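Local coordinates for protease lasA (Pseudomonas aeruginosa, PDB 3IT7), which is a secreted zinc metalloendopeptidase that cuts pentaglycine cross-links of staphylococcal cell walls, preferentially after Gly-Gly, and takes part in elastin degradation, at residues F139-I144 with N162-T167. Residues are numbered along the deposited sequence; the frame is centred on the assembly and turned at random.
Sequences FGPYRI and NQSAGT
Gln-163 grips the carbonyl oxygen of Pro-141 twice, from opposite faces of the carbonyl plane. Its backbone N gives a nearly straight bond (2.9 Å from Gln-163 N to Pro-141 O, 170° at the hydrogen), whereas the side-chain amide adds a more bent one, with Gln-163 NE2 3.1 Å from Pro-141 O. With CG beside its own backbone N (chi1 -47°) and the chain extended beyond it, the amide is carried back over the oxygen. Next to it, Tyr-142 and Asn-162 form a non-hydrogen-bonded antiparallel pair, side chains on one face. The amide of Asn-162 is steeply inclined to the phenol ring, their planes 63° apart, and Asn-162 ND2 comes 3.6 Å from Tyr-142 CE1. Asn-162 OD1 accepts from Ser-164 N in an Asx turn and rests 3.5 Å from Pro-141 CB, which also meets Ser-164 OG. Beyond the contact, Tyr-142 OH is hydrogen-bonded to Tyr-176 O, and the Tyr-142 ring packs edge-to-face with His-169. The contact thus joins two turns at one end of the four-stranded antiparallel sheet: the type II' turn from Phe-139 to Tyr-142 offers the acceptor, the backbone bond continues the ladder, and the side-chain bond adds a second donor to the same oxygen.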
ATOM      1  N   PHE A 139      -5.762  -0.914  -9.039  1.00  5.27           N
ATOM      2  CA  PHE A 139      -5.320   0.376  -8.522  1.00  5.54           C
ATOM      3  C   PHE A 139      -5.128   1.295  -9.718  1.00  5.63           C
ATOM      4  O   PHE A 139      -4.175   1.137 -10.484  1.00  5.80           O
ATOM      5  CB  PHE A 139      -4.035   0.222  -7.700  1.00  5.51           C
ATOM      6  CG  PHE A 139      -4.158  -0.781  -6.585  1.00  5.77           C
ATOM      7  CD1 PHE A 139      -3.889  -2.131  -6.811  1.00  6.65           C
ATOM      8  CD2 PHE A 139      -4.576  -0.385  -5.318  1.00  6.20           C
ATOM      9  CE1 PHE A 139      -4.024  -3.075  -5.773  1.00  6.04           C
ATOM     10  CE2 PHE A 139      -4.716  -1.311  -4.284  1.00  6.27           C
ATOM     11  CZ  PHE A 139      -4.441  -2.663  -4.516  1.00  6.09           C
ATOM     12  N   GLY A 140      -6.061   2.230  -9.896  1.00  5.51           N
ATOM     13  CA  GLY A 140      -6.140   3.001 -11.143  1.00  5.37           C
ATOM     14  C   GLY A 140      -6.306   2.061 -12.332  1.00  5.04           C
ATOM     15  O   GLY A 140      -7.155   1.176 -12.301  1.00  4.95           O
ATOM     16  N   PRO A 141      -5.472   2.220 -13.373  1.00  5.02           N
ATOM     17  CA  PRO A 141      -5.550   1.344 -14.544  1.00  4.95           C
ATOM     18  C   PRO A 141      -4.824   0.003 -14.343  1.00  4.72           C
ATOM     19  O   PRO A 141      -4.872  -0.853 -15.229  1.00  4.81           O
ATOM     20  CB  PRO A 141      -4.834   2.163 -15.623  1.00  4.86           C
ATOM     21  CG  PRO A 141      -3.760   2.873 -14.853  1.00  5.17           C
ATOM     22  CD  PRO A 141      -4.388   3.213 -13.508  1.00  4.95           C
ATOM     23  N   TYR A 142      -4.150  -0.168 -13.208  1.00  4.89           N
ATOM     24  CA  TYR A 142      -3.357  -1.385 -12.945  1.00  5.38           C
ATOM     25  C   TYR A 142      -4.165  -2.518 -12.324  1.00  5.84           C
ATOM     26  O   TYR A 142      -4.870  -2.320 -11.335  1.00  6.43           O
ATOM     27  CB  TYR A 142      -2.183  -1.097 -12.008  1.00  4.94           C
ATOM     28  CG  TYR A 142      -1.231  -0.014 -12.465  1.00  4.28           C
ATOM     29  CD1 TYR A 142      -0.320  -0.244 -13.494  1.00  3.22           C
ATOM     30  CD2 TYR A 142      -1.213   1.226 -11.834  1.00  3.37           C
ATOM     31  CE1 TYR A 142       0.571   0.750 -13.902  1.00  3.39           C
ATOM     32  CE2 TYR A 142      -0.334   2.218 -12.233  1.00  3.81           C
ATOM     33  CZ  TYR A 142       0.559   1.972 -13.265  1.00  2.99           C
ATOM     34  OH  TYR A 142       1.439   2.952 -13.651  1.00  3.59           O
ATOM     35  N   ARG A 143      -4.036  -3.707 -12.895  1.00  6.17           N
ATOM     36  CA  ARG A 143      -4.549  -4.916 -12.280  1.00  6.77           C
ATOM     37  C   ARG A 143      -3.342  -5.660 -11.701  1.00  6.85           C
ATOM     38  O   ARG A 143      -2.366  -5.914 -12.408  1.00  6.46           O
ATOM     39  CB  ARG A 143      -5.314  -5.769 -13.312  1.00  6.85           C
ATOM     40  CG  ARG A 143      -5.473  -7.243 -12.924  1.00  9.06           C
ATOM     41  CD  ARG A 143      -6.183  -8.096 -14.004  1.00 11.67           C
ATOM     42  NE  ARG A 143      -5.509  -8.121 -15.313  1.00 12.77           N
ATOM     43  CZ  ARG A 143      -4.456  -8.880 -15.625  1.00 13.99           C
ATOM     44  NH1 ARG A 143      -3.909  -9.690 -14.715  1.00 13.16           N
ATOM     45  NH2 ARG A 143      -3.937  -8.823 -16.853  1.00 11.93           N
ATOM     46  N   ILE A 144      -3.404  -5.991 -10.415  1.00  6.95           N
ATOM     47  CA  ILE A 144      -2.300  -6.690  -9.764  1.00  7.11           C
ATOM     48  C   ILE A 144      -2.403  -8.202  -9.939  1.00  7.25           C
ATOM     49  O   ILE A 144      -3.490  -8.795  -9.828  1.00  7.19           O
ATOM     50  CB  ILE A 144      -2.138  -6.279  -8.264  1.00  7.23           C
ATOM     51  CG1 ILE A 144      -0.781  -6.732  -7.706  1.00  7.76           C
ATOM     52  CG2 ILE A 144      -3.297  -6.781  -7.418  1.00  7.59           C
ATOM     53  CD1 ILE A 144      -0.481  -6.212  -6.275  1.00  8.80           C
ATOM     54  N   ASN A 162      -1.087  -2.639 -16.736  1.00  4.03           N
ATOM     55  CA  ASN A 162      -1.678  -1.333 -17.019  1.00  4.52           C
ATOM     56  C   ASN A 162      -2.652  -1.425 -18.199  1.00  4.99           C
ATOM     57  O   ASN A 162      -2.242  -1.505 -19.358  1.00  4.47           O
ATOM     58  CB  ASN A 162      -0.557  -0.318 -17.297  1.00  4.08           C
ATOM     59  CG  ASN A 162      -1.060   1.108 -17.439  1.00  4.03           C
ATOM     60  OD1 ASN A 162      -2.225   1.349 -17.757  1.00  2.71           O
ATOM     61  ND2 ASN A 162      -0.168   2.070 -17.210  1.00  3.69           N
ATOM     62  N   GLN A 163      -3.944  -1.421 -17.886  1.00  5.83           N
ATOM     63  CA  GLN A 163      -4.995  -1.568 -18.889  1.00  6.93           C
ATOM     64  C   GLN A 163      -5.102  -0.350 -19.821  1.00  6.92           C
ATOM     65  O   GLN A 163      -5.644  -0.453 -20.918  1.00  6.86           O
ATOM     66  CB  GLN A 163      -6.334  -1.863 -18.203  1.00  7.56           C
ATOM     67  CG  GLN A 163      -6.229  -2.971 -17.125  1.00 11.42           C
ATOM     68  CD  GLN A 163      -7.461  -3.074 -16.241  1.00 15.82           C
ATOM     69  OE1 GLN A 163      -8.530  -3.491 -16.697  1.00 17.71           O
ATOM     70  NE2 GLN A 163      -7.316  -2.705 -14.965  1.00 17.52           N
ATOM     71  N   SER A 164      -4.581   0.793 -19.378  1.00  6.88           N
ATOM     72  CA  SER A 164      -4.550   2.004 -20.194  1.00  7.14           C
ATOM     73  C   SER A 164      -3.392   2.042 -21.202  1.00  6.99           C
ATOM     74  O   SER A 164      -3.424   2.837 -22.146  1.00  6.70           O
ATOM     75  CB  SER A 164      -4.476   3.247 -19.302  1.00  7.23           C
ATOM     76  OG  SER A 164      -5.701   3.435 -18.616  1.00  9.48           O
ATOM     77  N   ALA A 165      -2.378   1.201 -20.996  1.00  6.48           N
ATOM     78  CA  ALA A 165      -1.165   1.264 -21.815  1.00  6.43           C
ATOM     79  C   ALA A 165      -0.771  -0.064 -22.462  1.00  6.40           C
ATOM     80  O   ALA A 165       0.040  -0.081 -23.389  1.00  6.71           O
ATOM     81  CB  ALA A 165       0.012   1.847 -21.000  1.00  6.20           C
ATOM     82  N   GLY A 166      -1.339  -1.167 -21.975  1.00  6.13           N
ATOM     83  CA  GLY A 166      -0.995  -2.507 -22.465  1.00  5.85           C
ATOM     84  C   GLY A 166       0.365  -2.976 -21.985  1.00  5.77           C
ATOM     85  O   GLY A 166       0.972  -3.876 -22.575  1.00  6.04           O
ATOM     86  N   THR A 167       0.844  -2.365 -20.905  1.00  5.51           N
ATOM     87  CA  THR A 167       2.186  -2.631 -20.382  1.00  5.26           C
ATOM     88  C   THR A 167       2.138  -3.380 -19.053  1.00  5.28           C
ATOM     89  O   THR A 167       1.179  -3.266 -18.291  1.00  4.83           O
ATOM     90  CB  THR A 167       2.974  -1.324 -20.163  1.00  5.17           C
ATOM     91  OG1 THR A 167       2.191  -0.423 -19.370  1.00  4.56           O
ATOM     92  CG2 THR A 167       3.315  -0.653 -21.502  1.00  4.92           C
TER